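Local coordinates for protein Hen1 (Anabaena variabilis, PDB 3JWH) that probably transfers a methyl group from S-adenosyl-L-methionine to the 2'-hydroxyl of the 3'-terminal nucleotide of RNA, at residues V33-C38 and A105-E110; T57-S62 and G91-Q96. All coordinates share one frame; numbering follows the deposited sequence.

Contact 1. Residues V33-C38 and A105-E110; sequences VIDLGC and AATVIE. With SAH (S-adenosyl-L-homocysteine), chain C.
Two neighbouring parallel strands at the centre of a Rossmann-like methyltransferase sheet meet here, V33-L36 beside A105-I109. The parallel ladder runs from I34 N to A105 O, from T107 N to I34 O and from L36 N to T107 O, each bond 3.0 Å long. I34 and A106 share one face of the sheet, where I34 CG2 rests 3.9 Å from A106 CB. L36 CD1 reaches the same methyl from further along its strand.

The other face carries V33, A105, D35 and T107, and is covered by helices 13-27 and 42-49. The D35 and T107 side chains cross at a slant, the OG1 branch meeting OD1. T107 OG1 sits between its own backbone N and carbonyl carbon (chi1 54°), on the side of D35, and donates to D35 OD1 at 2.6 Å. It meets that oxygen from above the carboxylate, 36° out of plane. V33 CG1 touches T107 CG2, the other branch of the threonine. A water lies 2.8 Å from D35 OD1, L36 O and I109 N. It accepts from I109 N and can donate to the two oxygens, though other acceptors compete for its protons. It bridges the strands where they part.

Beyond L36 the strand enters the glycine-rich turn of motif I, the cofactor loop of class I methyltransferases. The amino N of SAH donates to G37 O at 3.1 Å and to I109 O at 2.9 Å, one carbonyl just past strand 33-36, the other from the last residue of strand 105-109. G37 has a positive phi (82°), which suits glycine, and a side chain here would run into O4' of the SAH ribose. E110 follows I109 with its backbone O near the SAH sulfur, while its carboxylate turns off to a salt bridge with R17.

Contact 2. Residues T57-S62 and G91-Q96; sequences TGVDVS and GALTYQ. With SAH (S-adenosyl-L-homocysteine), chain C.
G91 N reaches D60 O at 3.0 Å from an unusual direction, well above the carbonyl plane (53° out of it). It is the one backbone hydrogen bond between the two segments. G91 O comes close to V61 N, but the angle is too poor for a bond. The two segments line the adenosine part of the SAH pocket of a class I methyltransferase, with an acidic residue at the end of strand 55-60.

D60 faces the ribose. Its OD1 accepts from SAH O2' at 2.9 Å. OD2 lies only 2.4 Å from O3', so that bond length is doubtful. The carboxylate has protein partners too. S62 N donates to the anti lone pair of OD1 at 3.0 Å, an Asx turn, and G39 N donates to OD2. These two N-H groups are likely to hold the carboxylate against rotation.

V61 and L93 lie on opposite faces of the adenine. V61 CG1, set between its own backbone N and carbonyl carbon (chi1 72°), stands over one face, 3.7 Å from SAH C4. On the other face L93 CG is closest, 3.1 Å from SAH C2, with CD1 beside it. Beyond the C2 corner of the ring, L93 CD2 touches V59 CG1 at 4.3 Å. An alanine in place of L93 would probably open a gap under the adenine and deprive V59 of this neighbour, leaving the ring looser in its slot. The adenine's polar bond comes from the backbone: L93 N donates to SAH N1 at 2.7 Å, with an N-H...N angle of 140°.

In the fold
Contact 1 is core: every touching residue is buried, near the centre of the chain. Contact 2 lies further out, is partly buried, and pairs a strand end with a loop. The two share one sheet, because strands 32-36 and 55-60 are neighbours, probably bonded through D35 N to T57 O and G37 N to V59 O. Contact 1 is held by regular strand pairing, a buried polar pair and a water. Contact 2 has one backbone bond and some apolar touches; its polar groups mostly meet SAH. They divide SAH between them: 33-38 and 105-110 take the amino end, 57-62 and 91-96 the ribose and adenine. L93 of contact 2 also packs on L36 of contact 1.

Contact 1. Residues V33-C38 and A105-E110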
ATOM      1  N   VAL A  33      11.187  -0.883   0.072  1.00 15.40           N
ATOM      2  CA  VAL A  33       9.792  -0.493   0.093  1.00 12.27           C
ATOM      3  C   VAL A  33       9.394   0.625   1.033  1.00 11.47           C
ATOM      4  O   VAL A  33       9.852   0.704   2.164  1.00 16.15           O
ATOM      5  CB  VAL A  33       8.884  -1.711   0.451  1.00 13.24           C
ATOM      6  CG1 VAL A  33       7.393  -1.325   0.312  1.00 10.40           C
ATOM      7  CG2 VAL A  33       9.249  -2.923  -0.427  1.00 11.48           C
ATOM      8  N   ILE A  34       8.491   1.468   0.555  1.00 10.59           N
ATOM      9  CA  ILE A  34       7.982   2.533   1.368  1.00 13.44           C
ATOM     10  C   ILE A  34       6.471   2.374   1.498  1.00  8.46           C
ATOM     11  O   ILE A  34       5.756   2.356   0.517  1.00  7.79           O
ATOM     12  CB  ILE A  34       8.348   3.930   0.791  1.00 12.59           C
ATOM     13  CG1 ILE A  34       7.770   5.018   1.689  1.00 15.74           C
ATOM     14  CG2 ILE A  34       7.802   4.095  -0.612  1.00 10.68           C
ATOM     15  CD1 ILE A  34       8.307   6.439   1.376  1.00 19.14           C
ATOM     16  N   ASP A  35       5.995   2.274   2.732  1.00 13.29           N
ATOM     17  CA  ASP A  35       4.573   2.112   3.006  1.00 15.64           C
ATOM     18  C   ASP A  35       3.897   3.442   3.366  1.00 13.79           C
ATOM     19  O   ASP A  35       4.079   3.964   4.469  1.00 13.09           O
ATOM     20  CB  ASP A  35       4.408   1.103   4.133  1.00 18.18           C
ATOM     21  CG  ASP A  35       2.970   0.699   4.346  1.00 23.99           C
ATOM     22  OD1 ASP A  35       2.219   0.606   3.349  1.00 26.93           O
ATOM     23  OD2 ASP A  35       2.597   0.457   5.515  1.00 27.82           O
ATOM     24  N   LEU A  36       3.124   3.979   2.434  1.00 14.25           N
ATOM     25  CA  LEU A  36       2.453   5.264   2.634  1.00 17.43           C
ATOM     26  C   LEU A  36       1.119   5.108   3.371  1.00 18.25           C
ATOM     27  O   LEU A  36       0.196   4.484   2.876  1.00 17.49           O
ATOM     28  CB  LEU A  36       2.265   5.956   1.282  1.00 15.97           C
ATOM     29  CG  LEU A  36       3.539   6.027   0.422  1.00 16.82           C
ATOM     30  CD1 LEU A  36       3.191   6.462  -0.985  1.00 18.02           C
ATOM     31  CD2 LEU A  36       4.547   6.980   1.058  1.00 19.19           C
ATOM     32  N   GLY A  37       1.035   5.704   4.551  1.00 20.44           N
ATOM     33  CA  GLY A  37      -0.154   5.592   5.373  1.00 21.23           C
ATOM     34  C   GLY A  37       0.016   4.261   6.080  1.00 22.41           C
ATOM     35  O   GLY A  37      -0.889   3.432   6.117  1.00 22.36           O
ATOM     36  N   CYS A  38       1.195   4.063   6.654  1.00 21.28           N
ATOM     37  CA  CYS A  38       1.541   2.816   7.322  1.00 22.30           C
ATOM     38  C   CYS A  38       0.753   2.451   8.585  1.00 23.46           C
ATOM     39  O   CYS A  38       0.770   1.299   9.013  1.00 26.16           O
ATOM     40  CB  CYS A  38       3.038   2.811   7.630  1.00 21.53           C
ATOM     41  SG  CYS A  38       3.527   3.958   8.918  1.00 18.34           S
ATOM     42  N   ALA A 105       9.370   0.080  -4.606  1.00 16.85           N
ATOM     43  CA  ALA A 105       7.913   0.040  -4.554  1.00 16.54           C
ATOM     44  C   ALA A 105       7.326   0.865  -3.424  1.00 16.61           C
ATOM     45  O   ALA A 105       7.961   1.097  -2.394  1.00 18.77           O
ATOM     46  CB  ALA A 105       7.448  -1.416  -4.409  1.00 14.10           C
ATOM     47  N   ALA A 106       6.101   1.311  -3.647  1.00 15.10           N
ATOM     48  CA  ALA A 106       5.346   2.057  -2.669  1.00 16.03           C
ATOM     49  C   ALA A 106       4.070   1.230  -2.445  1.00 16.68           C
ATOM     50  O   ALA A 106       3.479   0.725  -3.400  1.00 12.95           O
ATOM     51  CB  ALA A 106       4.986   3.411  -3.226  1.00 12.96           C
ATOM     52  N   THR A 107       3.657   1.057  -1.199  1.00 16.22           N
ATOM     53  CA  THR A 107       2.417   0.322  -0.946  1.00 15.81           C
ATOM     54  C   THR A 107       1.449   1.300  -0.314  1.00 13.85           C
ATOM     55  O   THR A 107       1.828   2.092   0.536  1.00 12.59           O
ATOM     56  CB  THR A 107       2.618  -0.883   0.007  1.00 15.11           C
ATOM     57  OG1 THR A 107       3.242  -0.442   1.222  1.00 18.43           O
ATOM     58  CG2 THR A 107       3.463  -1.960  -0.659  1.00 10.98           C
ATOM     59  N   VAL A 108       0.199   1.254  -0.740  1.00 14.08           N
ATOM     60  CA  VAL A 108      -0.834   2.141  -0.221  1.00 12.88           C
ATOM     61  C   VAL A 108      -1.954   1.153   0.153  1.00 16.71           C
ATOM     62  O   VAL A 108      -2.825   0.840  -0.667  1.00 13.16           O
ATOM     63  CB  VAL A 108      -1.321   3.114  -1.333  1.00 11.85           C
ATOM     64  CG1 VAL A 108      -2.114   4.230  -0.730  1.00 14.03           C
ATOM     65  CG2 VAL A 108      -0.131   3.639  -2.143  1.00 13.23           C
ATOM     66  N   ILE A 109      -1.921   0.672   1.388  1.00 18.63           N
ATOM     67  CA  ILE A 109      -2.861  -0.332   1.872  1.00 21.29           C
ATOM     68  C   ILE A 109      -4.023   0.202   2.680  1.00 22.33           C
ATOM     69  O   ILE A 109      -3.841   0.737   3.777  1.00 25.05           O
ATOM     70  CB  ILE A 109      -2.128  -1.365   2.727  1.00 22.40           C
ATOM     71  CG1 ILE A 109      -0.833  -1.766   2.031  1.00 22.87           C
ATOM     72  CG2 ILE A 109      -3.003  -2.611   2.931  1.00 26.44           C
ATOM     73  CD1 ILE A 109      -1.018  -2.329   0.621  1.00 22.65           C
ATOM     74  N   GLU A 110      -5.223   0.050   2.131  1.00 22.76           N
ATOM     75  CA  GLU A 110      -6.424   0.519   2.802  1.00 27.57           C
ATOM     76  C   GLU A 110      -6.255   1.990   3.181  1.00 29.25           C
ATOM     77  O   GLU A 110      -6.509   2.394   4.324  1.00 29.48           O
ATOM     78  CB  GLU A 110      -6.687  -0.327   4.053  1.00 28.23           C
ATOM     79  CG  GLU A 110      -6.651  -1.851   3.791  1.00 33.73           C
ATOM     80  CD  GLU A 110      -7.689  -2.329   2.760  1.00 34.86           C
ATOM     81  OE1 GLU A 110      -8.908  -2.221   3.024  1.00 39.64           O
ATOM     82  OE2 GLU A 110      -7.285  -2.817   1.686  1.00 36.64           O
TER
HETATM   83  N   SAH C   1      -2.186   0.571   6.122  1.00 50.52           N
HETATM   84  CA  SAH C   1      -2.481   0.296   7.537  1.00 51.85           C
HETATM   85  CB  SAH C   1      -3.859   0.862   7.886  1.00 49.42           C
HETATM   86  CG  SAH C   1      -3.910   2.361   7.591  1.00 47.36           C
HETATM   87  SD  SAH C   1      -5.539   3.134   7.911  1.00 44.38           S
HETATM   88  C   SAH C   1      -2.494  -1.215   7.775  1.00 53.04           C
HETATM   89  O   SAH C   1      -3.605  -1.782   7.701  1.00 52.89           O
HETATM   90  OXT SAH C   1      -1.397  -1.763   8.027  1.00 55.73           O
HETATM   91  C5' SAH C   1      -5.229   4.713   7.042  1.00 39.44           C
HETATM   92  C4' SAH C   1      -3.865   5.295   7.419  1.00 35.87           C
HETATM   93  O4' SAH C   1      -3.563   6.379   6.523  1.00 35.05           O
HETATM   94  C3' SAH C   1      -3.907   5.877   8.835  1.00 34.27           C
HETATM   95  O3' SAH C   1      -2.653   5.663   9.488  1.00 31.98           O
HETATM   96  C2' SAH C   1      -4.112   7.364   8.545  1.00 33.32           C
HETATM   97  O2' SAH C   1      -3.590   8.131   9.633  1.00 30.95           O
HETATM   98  C1' SAH C   1      -3.183   7.496   7.340  1.00 32.76           C
HETATM   99  N9  SAH C   1      -3.422   8.746   6.587  1.00 35.85           N
HETATM  100  C8  SAH C   1      -4.610   9.219   6.220  1.00 35.19           C
HETATM  101  N7  SAH C   1      -4.448  10.344   5.528  1.00 33.88           N
HETATM  102  C5  SAH C   1      -3.145  10.592   5.452  1.00 34.24           C
HETATM  103  C6  SAH C   1      -2.383  11.597   4.877  1.00 31.94           C
HETATM  104  N6  SAH C   1      -2.971  12.602   4.230  1.00 32.80           N
HETATM  105  N1  SAH C   1      -1.054  11.549   4.990  1.00 32.66           N
HETATM  106  C2  SAH C   1      -0.459  10.560   5.644  1.00 35.12           C
HETATM  107  N3  SAH C   1      -1.152   9.589   6.205  1.00 30.57           N
HETATM  108  C4  SAH C   1      -2.489   9.572   6.130  1.00 32.87           C
HETATM  109  O   HOH W   1      -0.314   1.787   3.340  1.00 20.72           O

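Contact 2. Residues T57-S62 and G91-Q96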
ATOM      1  N   THR A  57      10.423   1.511   4.863  1.00 16.83           N
ATOM      2  CA  THR A  57      10.109   2.828   5.378  1.00 16.64           C
ATOM      3  C   THR A  57       8.604   2.987   5.471  1.00 14.45           C
ATOM      4  O   THR A  57       7.908   2.728   4.507  1.00 13.48           O
ATOM      5  CB  THR A  57      10.646   3.954   4.480  1.00 16.17           C
ATOM      6  OG1 THR A  57      12.074   3.946   4.504  1.00 22.81           O
ATOM      7  CG2 THR A  57      10.148   5.298   4.979  1.00 14.10           C
ATOM      8  N   GLY A  58       8.120   3.424   6.631  1.00 17.68           N
ATOM      9  CA  GLY A  58       6.699   3.646   6.840  1.00 16.33           C
ATOM     10  C   GLY A  58       6.413   5.123   7.055  1.00 17.54           C
ATOM     11  O   GLY A  58       7.095   5.782   7.830  1.00 19.48           O
ATOM     12  N   VAL A  59       5.395   5.640   6.372  1.00 18.90           N
ATOM     13  CA  VAL A  59       5.029   7.044   6.460  1.00 16.70           C
ATOM     14  C   VAL A  59       3.580   7.218   6.913  1.00 17.89           C
ATOM     15  O   VAL A  59       2.701   6.546   6.401  1.00 17.70           O
ATOM     16  CB  VAL A  59       5.185   7.743   5.062  1.00 15.76           C
ATOM     17  CG1 VAL A  59       4.876   9.237   5.183  1.00 12.84           C
ATOM     18  CG2 VAL A  59       6.590   7.523   4.513  1.00 12.61           C
ATOM     19  N   ASP A  60       3.333   8.116   7.869  1.00 16.89           N
ATOM     20  CA  ASP A  60       1.967   8.392   8.317  1.00 16.85           C
ATOM     21  C   ASP A  60       1.865   9.797   8.891  1.00 17.72           C
ATOM     22  O   ASP A  60       2.821  10.303   9.469  1.00 19.21           O
ATOM     23  CB  ASP A  60       1.508   7.388   9.379  1.00 19.04           C
ATOM     24  CG  ASP A  60      -0.004   7.179   9.355  1.00 19.57           C
ATOM     25  OD1 ASP A  60      -0.755   7.997   9.927  1.00 21.31           O
ATOM     26  OD2 ASP A  60      -0.441   6.197   8.727  1.00 22.53           O
ATOM     27  N   VAL A  61       0.706  10.435   8.745  1.00 18.36           N
ATOM     28  CA  VAL A  61       0.546  11.777   9.285  1.00 17.23           C
ATOM     29  C   VAL A  61       0.249  11.744  10.780  1.00 18.34           C
ATOM     30  O   VAL A  61       0.451  12.737  11.498  1.00 16.20           O
ATOM     31  CB  VAL A  61      -0.563  12.574   8.525  1.00 16.85           C
ATOM     32  CG1 VAL A  61      -1.940  12.050   8.853  1.00 14.41           C
ATOM     33  CG2 VAL A  61      -0.441  14.070   8.848  1.00 17.67           C
ATOM     34  N   SER A  62      -0.193  10.580  11.268  1.00 16.93           N
ATOM     35  CA  SER A  62      -0.515  10.451  12.684  1.00 17.22           C
ATOM     36  C   SER A  62       0.653  10.043  13.596  1.00 19.45           C
ATOM     37  O   SER A  62       1.293   9.009  13.395  1.00 19.47           O
ATOM     38  CB  SER A  62      -1.682   9.484  12.860  1.00 16.40           C
ATOM     39  OG  SER A  62      -1.749   9.026  14.190  1.00 17.20           O
ATOM     40  N   GLY A  91       4.435  12.533   8.273  1.00 21.56           N
ATOM     41  CA  GLY A  91       4.234  13.414   7.138  1.00 21.28           C
ATOM     42  C   GLY A  91       2.936  13.119   6.415  1.00 21.31           C
ATOM     43  O   GLY A  91       2.431  12.002   6.480  1.00 24.92           O
ATOM     44  N   ALA A  92       2.390  14.123   5.744  1.00 23.01           N
ATOM     45  CA  ALA A  92       1.162  13.977   4.979  1.00 24.61           C
ATOM     46  C   ALA A  92       1.506  13.378   3.617  1.00 25.51           C
ATOM     47  O   ALA A  92       2.581  13.626   3.075  1.00 27.18           O
ATOM     48  CB  ALA A  92       0.506  15.321   4.809  1.00 25.04           C
ATOM     49  N   LEU A  93       0.585  12.607   3.053  1.00 28.51           N
ATOM     50  CA  LEU A  93       0.826  11.942   1.772  1.00 27.96           C
ATOM     51  C   LEU A  93       0.637  12.852   0.581  1.00 28.60           C
ATOM     52  O   LEU A  93       1.032  12.523  -0.537  1.00 29.16           O
ATOM     53  CB  LEU A  93      -0.106  10.736   1.626  1.00 29.01           C
ATOM     54  CG  LEU A  93       0.032   9.642   2.690  1.00 28.49           C
ATOM     55  CD1 LEU A  93      -1.051   8.585   2.500  1.00 28.76           C
ATOM     56  CD2 LEU A  93       1.410   9.028   2.606  1.00 30.37           C
ATOM     57  N   THR A  94       0.041  14.006   0.824  1.00 28.45           N
ATOM     58  CA  THR A  94      -0.232  14.945  -0.245  1.00 28.68           C
ATOM     59  C   THR A  94       0.904  15.930  -0.487  1.00 30.69           C
ATOM     60  O   THR A  94       0.802  16.797  -1.354  1.00 32.88           O
ATOM     61  CB  THR A  94      -1.517  15.715   0.062  1.00 27.62           C
ATOM     62  OG1 THR A  94      -1.359  16.413   1.301  1.00 28.23           O
ATOM     63  CG2 THR A  94      -2.691  14.752   0.182  1.00 23.84           C
ATOM     64  N   TYR A  95       1.987  15.801   0.264  1.00 31.50           N
ATOM     65  CA  TYR A  95       3.117  16.703   0.102  1.00 33.88           C
ATOM     66  C   TYR A  95       4.321  16.019  -0.542  1.00 32.22           C
ATOM     67  O   TYR A  95       4.668  14.896  -0.186  1.00 29.80           O
ATOM     68  CB  TYR A  95       3.521  17.275   1.452  1.00 38.07           C
ATOM     69  CG  TYR A  95       4.738  18.161   1.376  1.00 43.55           C
ATOM     70  CD1 TYR A  95       4.690  19.391   0.721  1.00 42.68           C
ATOM     71  CD2 TYR A  95       5.945  17.763   1.956  1.00 45.59           C
ATOM     72  CE1 TYR A  95       5.815  20.206   0.647  1.00 46.47           C
ATOM     73  CE2 TYR A  95       7.079  18.570   1.889  1.00 47.36           C
ATOM     74  CZ  TYR A  95       7.007  19.791   1.234  1.00 47.97           C
ATOM     75  OH  TYR A  95       8.129  20.592   1.181  1.00 49.55           O
ATOM     76  N   GLN A  96       4.955  16.709  -1.484  1.00 32.35           N
ATOM     77  CA  GLN A  96       6.113  16.168  -2.186  1.00 33.42           C
ATOM     78  C   GLN A  96       7.341  16.138  -1.305  1.00 33.22           C
ATOM     79  O   GLN A  96       8.117  17.096  -1.279  1.00 35.68           O
ATOM     80  CB  GLN A  96       6.419  16.991  -3.422  1.00 35.72           C
ATOM     81  CG  GLN A  96       5.222  17.307  -4.270  1.00 40.15           C
ATOM     82  CD  GLN A  96       5.626  17.798  -5.641  1.00 44.46           C
ATOM     83  OE1 GLN A  96       6.608  18.536  -5.782  1.00 46.89           O
ATOM     84  NE2 GLN A  96       4.874  17.394  -6.664  1.00 45.94           N
TER
HETATM   85  N   SAH C   1      -2.186   0.571   6.122  1.00 50.52           N
HETATM   86  CA  SAH C   1      -2.481   0.296   7.537  1.00 51.85           C
HETATM   87  CB  SAH C   1      -3.859   0.862   7.886  1.00 49.42           C
HETATM   88  CG  SAH C   1      -3.910   2.361   7.591  1.00 47.36           C
HETATM   89  SD  SAH C   1      -5.539   3.134   7.911  1.00 44.38           S
HETATM   90  C   SAH C   1      -2.494  -1.215   7.775  1.00 53.04           C
HETATM   91  O   SAH C   1      -3.605  -1.782   7.701  1.00 52.89           O
HETATM   92  OXT SAH C   1      -1.397  -1.763   8.027  1.00 55.73           O
HETATM   93  C5' SAH C   1      -5.229   4.713   7.042  1.00 39.44           C
HETATM   94  C4' SAH C   1      -3.865   5.295   7.419  1.00 35.87           C
HETATM   95  O4' SAH C   1      -3.563   6.379   6.523  1.00 35.05           O
HETATM   96  C3' SAH C   1      -3.907   5.877   8.835  1.00 34.27           C
HETATM   97  O3' SAH C   1      -2.653   5.663   9.488  1.00 31.98           O
HETATM   98  C2' SAH C   1      -4.112   7.364   8.545  1.00 33.32           C
HETATM   99  O2' SAH C   1      -3.590   8.131   9.633  1.00 30.95           O
HETATM  100  C1' SAH C   1      -3.183   7.496   7.340  1.00 32.76           C
HETATM  101  N9  SAH C   1      -3.422   8.746   6.587  1.00 35.85           N
HETATM  102  C8  SAH C   1      -4.610   9.219   6.220  1.00 35.19           C
HETATM  103  N7  SAH C   1      -4.448  10.344   5.528  1.00 33.88           N
HETATM  104  C5  SAH C   1      -3.145  10.592   5.452  1.00 34.24           C
HETATM  105  C6  SAH C   1      -2.383  11.597   4.877  1.00 31.94           C
HETATM  106  N6  SAH C   1      -2.971  12.602   4.230  1.00 32.80           N
HETATM  107  N1  SAH C   1      -1.054  11.549   4.990  1.00 32.66           N
HETATM  108  C2  SAH C   1      -0.459  10.560   5.644  1.00 35.12           C
HETATM  109  N3  SAH C   1      -1.152   9.589   6.205  1.00 30.57           N
HETATM  110  C4  SAH C   1      -2.489   9.572   6.130  1.00 32.87           C